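Long-range contact in DUF5037 domain-containing protein (PDB 4GL6), which is of unknown function and belongs to the DUF5037 family: residues Q83-A95 against M162-L176. Numbering follows the deposited sequence.
Sequences QMESMIEEAISQA and MYEEVYRDKLGGQAL
Met84, modelled as selenomethionine, reaches from helix 83-95 to the far end of the other segment, and following it outward traces how two antiparallel helices pack over a sheet. From CB the chain turns CG anti to the backbone N (chi1 -163°), where CG passes Leu171 CD2 at 4.1 Å; SE carries the extended chain onward, and the terminal CE lodges among Tyr167 OH, Leu171 CD1 and Ala175 CB. One turn on, Met87 bends at its last torsion, and its SE lies 3.9 Å from Leu171 CD2. Ile88 sends CG1 across Val166 CG1 and brings CD1 to 3.6 Å from Tyr167 OH. At Ala91 the helices come nearer: its small CB meets the edge of the Tyr163 ring, 3.7 Å from CD1, beside Met162 CB. Ile92 CD1 reaches the phenol end of Tyr163, whose hydroxyl is hydrogen-bonded to Glu159. The Tyr167 ring carries Leu171 CD1 over the centre of one face, and its OH donates to Leu176 O (2.7 Å) from above the carbonyl plane, tying helix 156-171 to the strand that follows it. A phenylalanine in place of Tyr167 has no hydroxyl, so Leu176 O would probably lose its bond from the helix and a gap would be likely to open beside Met84 CE and Ile88 CD1. Beneath, Ile88 and Tyr167 both rest on Ala142 of strand 140-147. With axes 9.2 Å apart at 167° and no hydrogen bond between the segments, helix-to-helix cohesion here depends on the fit of apolar side chains, while the polar tether stays within one partner.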
loop_
_atom_site.group_PDB
_atom_site.type_symbol
_atom_site.label_atom_id
_atom_site.label_comp_id
_atom_site.label_asym_id
_atom_site.label_seq_id
_atom_site.Cartn_x
_atom_site.Cartn_y
_atom_site.Cartn_z
ATOM N N GLN A 83 -3.219 -8.447 -1.529
ATOM C CA GLN A 83 -2.617 -9.487 -2.371
ATOM C C GLN A 83 -1.177 -9.185 -2.745
ATOM O O GLN A 83 -0.347 -10.093 -2.771
ATOM C CB GLN A 83 -3.461 -9.746 -3.616
ATOM C CG GLN A 83 -4.681 -10.573 -3.297
ATOM C CD GLN A 83 -5.726 -10.428 -4.349
ATOM O OE1 GLN A 83 -5.846 -11.264 -5.250
ATOM N NE2 GLN A 83 -6.465 -9.333 -4.276
HETATM N N MSE A 84 -0.887 -7.923 -3.046
HETATM C CA MSE A 84 0.489 -7.488 -3.387
HETATM C C MSE A 84 1.414 -7.721 -2.164
HETATM O O MSE A 84 2.492 -8.294 -2.287
HETATM C CB MSE A 84 0.519 -6.024 -3.858
HETATM C CG MSE A 84 1.801 -5.650 -4.590
HETATM SE SE MSE A 84 2.005 -3.747 -4.774
HETATM C CE MSE A 84 3.651 -3.621 -5.812
ATOM N N GLU A 85 0.933 -7.305 -0.998
ATOM C CA GLU A 85 1.608 -7.519 0.281
ATOM C C GLU A 85 1.875 -9.003 0.533
ATOM O O GLU A 85 2.986 -9.387 0.890
ATOM C CB GLU A 85 0.758 -6.938 1.420
ATOM C CG GLU A 85 0.740 -5.409 1.405
ATOM C CD GLU A 85 -0.341 -4.779 2.261
ATOM O OE1 GLU A 85 -0.987 -5.462 3.091
ATOM O OE2 GLU A 85 -0.555 -3.558 2.089
ATOM N N SER A 86 0.861 -9.824 0.303
ATOM C CA SER A 86 0.959 -11.258 0.528
ATOM C C SER A 86 2.053 -11.913 -0.337
ATOM O O SER A 86 2.875 -12.677 0.167
ATOM C CB SER A 86 -0.401 -11.916 0.261
ATOM O OG SER A 86 -0.364 -13.276 0.626
HETATM N N MSE A 87 2.042 -11.600 -1.630
HETATM C CA MSE A 87 3.030 -12.120 -2.597
HETATM C C MSE A 87 4.472 -11.668 -2.281
HETATM O O MSE A 87 5.423 -12.446 -2.441
HETATM C CB MSE A 87 2.627 -11.749 -4.038
HETATM C CG MSE A 87 1.391 -12.494 -4.562
HETATM SE SE MSE A 87 0.784 -11.887 -6.371
HETATM C CE MSE A 87 -0.470 -10.481 -5.881
ATOM N N ILE A 88 4.630 -10.438 -1.811
ATOM C CA ILE A 88 5.945 -9.954 -1.385
ATOM C C ILE A 88 6.353 -10.638 -0.066
ATOM O O ILE A 88 7.508 -11.057 0.073
ATOM C CB ILE A 88 5.979 -8.428 -1.272
ATOM C CG1 ILE A 88 5.788 -7.832 -2.670
ATOM C CG2 ILE A 88 7.325 -7.962 -0.720
ATOM C CD1 ILE A 88 5.630 -6.339 -2.686
ATOM N N GLU A 89 5.398 -10.799 0.865
ATOM C CA GLU A 89 5.665 -11.443 2.160
ATOM C C GLU A 89 6.237 -12.851 2.026
ATOM O O GLU A 89 7.078 -13.235 2.835
ATOM C CB GLU A 89 4.444 -11.413 3.088
ATOM C CG GLU A 89 4.780 -11.767 4.544
ATOM C CD GLU A 89 3.693 -11.409 5.556
ATOM O OE1 GLU A 89 2.586 -10.976 5.181
ATOM O OE2 GLU A 89 3.955 -11.564 6.764
ATOM N N GLU A 90 5.821 -13.591 0.996
ATOM C CA GLU A 90 6.394 -14.918 0.698
ATOM C C GLU A 90 7.928 -14.875 0.593
ATOM O O GLU A 90 8.585 -15.827 0.989
ATOM C CB GLU A 90 5.776 -15.518 -0.565
ATOM C CG GLU A 90 4.343 -15.987 -0.347
ATOM C CD GLU A 90 3.549 -16.228 -1.629
ATOM O OE1 GLU A 90 4.031 -15.947 -2.761
ATOM O OE2 GLU A 90 2.402 -16.729 -1.500
ATOM N N ALA A 91 8.479 -13.768 0.089
ATOM C CA ALA A 91 9.933 -13.550 0.021
ATOM C C ALA A 91 10.475 -12.876 1.292
ATOM O O ALA A 91 11.472 -13.346 1.863
ATOM C CB ALA A 91 10.289 -12.708 -1.198
ATOM N N ILE A 92 9.815 -11.803 1.734
ATOM C CA ILE A 92 10.258 -11.026 2.912
ATOM C C ILE A 92 10.283 -11.840 4.209
ATOM O O ILE A 92 11.216 -11.692 5.004
ATOM C CB ILE A 92 9.426 -9.727 3.113
ATOM C CG1 ILE A 92 9.598 -8.747 1.925
ATOM C CG2 ILE A 92 9.801 -8.997 4.411
ATOM C CD1 ILE A 92 10.988 -8.160 1.720
ATOM N N SER A 93 9.302 -12.725 4.394
ATOM C CA SER A 93 9.231 -13.564 5.611
ATOM C C SER A 93 10.375 -14.551 5.759
ATOM O O SER A 93 10.616 -15.028 6.878
ATOM C CB SER A 93 7.916 -14.316 5.681
ATOM O OG SER A 93 7.789 -15.142 4.538
ATOM N N GLN A 94 11.021 -14.887 4.635
ATOM C CA GLN A 94 12.192 -15.770 4.628
ATOM C C GLN A 94 13.491 -14.980 4.848
ATOM O O GLN A 94 14.502 -15.551 5.244
ATOM C CB GLN A 94 12.289 -16.555 3.314
ATOM C CG GLN A 94 11.103 -17.450 2.985
ATOM C CD GLN A 94 11.431 -18.471 1.903
ATOM O OE1 GLN A 94 11.915 -19.563 2.198
ATOM N NE2 GLN A 94 11.147 -18.127 0.652
ATOM N N ALA A 95 13.461 -13.666 4.589
ATOM C CA ALA A 95 14.609 -12.757 4.751
ATOM C C ALA A 95 14.761 -12.133 6.153
ATOM O O ALA A 95 15.901 -11.927 6.610
ATOM C CB ALA A 95 14.503 -11.637 3.724
HETATM N N MSE A 162 14.869 -13.881 -4.771
HETATM C CA MSE A 162 13.477 -14.044 -4.317
HETATM C C MSE A 162 12.599 -12.859 -4.727
HETATM O O MSE A 162 11.454 -13.062 -5.138
HETATM C CB MSE A 162 13.378 -14.240 -2.786
HETATM C CG MSE A 162 13.799 -15.611 -2.283
HETATM SE SE MSE A 162 13.483 -15.835 -0.368
HETATM C CE MSE A 162 14.463 -14.280 0.292
ATOM N N TYR A 163 13.128 -11.643 -4.608
ATOM C CA TYR A 163 12.360 -10.452 -4.981
ATOM C C TYR A 163 12.141 -10.434 -6.489
ATOM O O TYR A 163 11.006 -10.259 -6.943
ATOM C CB TYR A 163 13.002 -9.146 -4.467
ATOM C CG TYR A 163 13.288 -9.092 -2.966
ATOM C CD1 TYR A 163 12.540 -9.847 -2.045
ATOM C CD2 TYR A 163 14.260 -8.223 -2.455
ATOM C CE1 TYR A 163 12.806 -9.780 -0.686
ATOM C CE2 TYR A 163 14.506 -8.136 -1.094
ATOM C CZ TYR A 163 13.781 -8.923 -0.212
ATOM O OH TYR A 163 14.010 -8.870 1.147
ATOM N N GLU A 164 13.217 -10.674 -7.247
ATOM C CA GLU A 164 13.171 -10.803 -8.725
ATOM C C GLU A 164 12.053 -11.799 -9.146
ATOM O O GLU A 164 11.243 -11.492 -10.022
ATOM C CB GLU A 164 14.559 -11.231 -9.239
ATOM C CG GLU A 164 14.871 -11.059 -10.723
ATOM C CD GLU A 164 16.379 -11.252 -11.010
ATOM O OE1 GLU A 164 17.053 -10.327 -11.534
ATOM O OE2 GLU A 164 16.924 -12.301 -10.623
ATOM N N GLU A 165 11.978 -12.947 -8.464
ATOM C CA GLU A 165 10.938 -13.959 -8.724
ATOM C C GLU A 165 9.519 -13.456 -8.440
ATOM O O GLU A 165 8.605 -13.734 -9.230
ATOM C CB GLU A 165 11.226 -15.287 -7.980
ATOM C CG GLU A 165 10.042 -16.281 -8.000
ATOM C CD GLU A 165 10.368 -17.756 -7.810
ATOM O OE1 GLU A 165 11.550 -18.134 -7.647
ATOM O OE2 GLU A 165 9.395 -18.549 -7.854
ATOM N N VAL A 166 9.323 -12.766 -7.316
ATOM C CA VAL A 166 7.987 -12.219 -6.986
ATOM C C VAL A 166 7.549 -11.218 -8.073
ATOM O O VAL A 166 6.474 -11.358 -8.673
ATOM C CB VAL A 166 7.970 -11.553 -5.599
ATOM C CG1 VAL A 166 6.659 -10.828 -5.344
ATOM C CG2 VAL A 166 8.216 -12.595 -4.520
ATOM N N TYR A 167 8.417 -10.259 -8.367
ATOM C CA TYR A 167 8.122 -9.233 -9.381
ATOM C C TYR A 167 7.985 -9.754 -10.821
ATOM O O TYR A 167 7.128 -9.287 -11.562
ATOM C CB TYR A 167 9.085 -8.029 -9.237
ATOM C CG TYR A 167 8.632 -7.056 -8.155
ATOM C CD1 TYR A 167 8.661 -7.410 -6.802
ATOM C CD2 TYR A 167 8.145 -5.782 -8.479
ATOM C CE1 TYR A 167 8.239 -6.524 -5.807
ATOM C CE2 TYR A 167 7.727 -4.888 -7.482
ATOM C CZ TYR A 167 7.765 -5.268 -6.154
ATOM O OH TYR A 167 7.343 -4.386 -5.189
ATOM N N ARG A 168 8.772 -10.747 -11.200
ATOM C CA ARG A 168 8.662 -11.329 -12.548
ATOM C C ARG A 168 7.500 -12.332 -12.699
ATOM O O ARG A 168 6.673 -12.206 -13.599
ATOM C CB ARG A 168 9.965 -12.028 -12.919
ATOM C CG ARG A 168 9.997 -12.616 -14.331
ATOM C CD ARG A 168 11.241 -13.445 -14.580
ATOM N NE ARG A 168 11.376 -14.583 -13.648
ATOM C CZ ARG A 168 12.320 -14.755 -12.707
ATOM N NH1 ARG A 168 13.329 -13.887 -12.518
ATOM N NH2 ARG A 168 12.274 -15.851 -11.947
ATOM N N ASP A 169 7.460 -13.326 -11.821
ATOM C CA ASP A 169 6.515 -14.449 -11.940
ATOM C C ASP A 169 5.168 -14.269 -11.254
ATOM O O ASP A 169 4.178 -14.815 -11.745
ATOM C CB ASP A 169 7.164 -15.756 -11.421
ATOM C CG ASP A 169 8.515 -16.060 -12.083
ATOM O OD1 ASP A 169 8.687 -15.782 -13.290
ATOM O OD2 ASP A 169 9.429 -16.555 -11.385
ATOM N N LYS A 170 5.132 -13.532 -10.141
ATOM C CA LYS A 170 3.908 -13.388 -9.334
ATOM C C LYS A 170 3.115 -12.119 -9.659
ATOM O O LYS A 170 1.909 -12.203 -9.863
ATOM C CB LYS A 170 4.211 -13.477 -7.814
ATOM C CG LYS A 170 4.891 -14.773 -7.336
ATOM C CD LYS A 170 4.037 -16.042 -7.424
ATOM C CE LYS A 170 4.885 -17.287 -7.170
ATOM N NZ LYS A 170 4.141 -18.555 -7.387
ATOM N N LEU A 171 3.765 -10.957 -9.703
ATOM C CA LEU A 171 3.042 -9.693 -9.968
ATOM C C LEU A 171 2.535 -9.515 -11.403
ATOM O O LEU A 171 1.413 -9.047 -11.602
ATOM C CB LEU A 171 3.849 -8.478 -9.518
ATOM C CG LEU A 171 4.162 -8.408 -8.023
ATOM C CD1 LEU A 171 4.747 -7.040 -7.727
ATOM C CD2 LEU A 171 2.945 -8.680 -7.141
ATOM N N GLY A 172 3.342 -9.878 -12.392
ATOM C CA GLY A 172 2.898 -9.848 -13.794
ATOM C C GLY A 172 2.714 -8.533 -14.537
ATOM O O GLY A 172 1.940 -8.474 -15.497
ATOM N N GLY A 173 3.425 -7.493 -14.120
ATOM C CA GLY A 173 3.402 -6.213 -14.839
ATOM C C GLY A 173 4.453 -5.228 -14.356
ATOM O O GLY A 173 5.408 -5.607 -13.681
ATOM N N GLN A 174 4.269 -3.958 -14.695
ATOM C CA GLN A 174 5.181 -2.915 -14.222
ATOM C C GLN A 174 4.883 -2.635 -12.740
ATOM O O GLN A 174 3.739 -2.352 -12.384
ATOM C CB GLN A 174 5.088 -1.639 -15.081
ATOM C CG GLN A 174 6.070 -0.560 -14.649
ATOM C CD GLN A 174 6.350 0.552 -15.639
ATOM O OE1 GLN A 174 6.974 0.342 -16.697
ATOM N NE2 GLN A 174 5.982 1.772 -15.254
ATOM N N ALA A 175 5.906 -2.758 -11.890
ATOM C CA ALA A 175 5.769 -2.488 -10.445
ATOM C C ALA A 175 7.093 -2.049 -9.822
ATOM O O ALA A 175 8.157 -2.420 -10.324
ATOM C CB ALA A 175 5.228 -3.716 -9.719
ATOM N N LEU A 176 7.010 -1.266 -8.737
ATOM C CA LEU A 176 8.182 -0.748 -8.015
ATOM C C LEU A 176 8.338 -1.445 -6.661
ATOM O O LEU A 176 7.346 -1.861 -6.044
ATOM C CB LEU A 176 8.079 0.765 -7.781
ATOM C CG LEU A 176 8.185 1.613 -9.053
ATOM C CD1 LEU A 176 6.903 1.539 -9.870
ATOM C CD2 LEU A 176 8.531 3.055 -8.748
#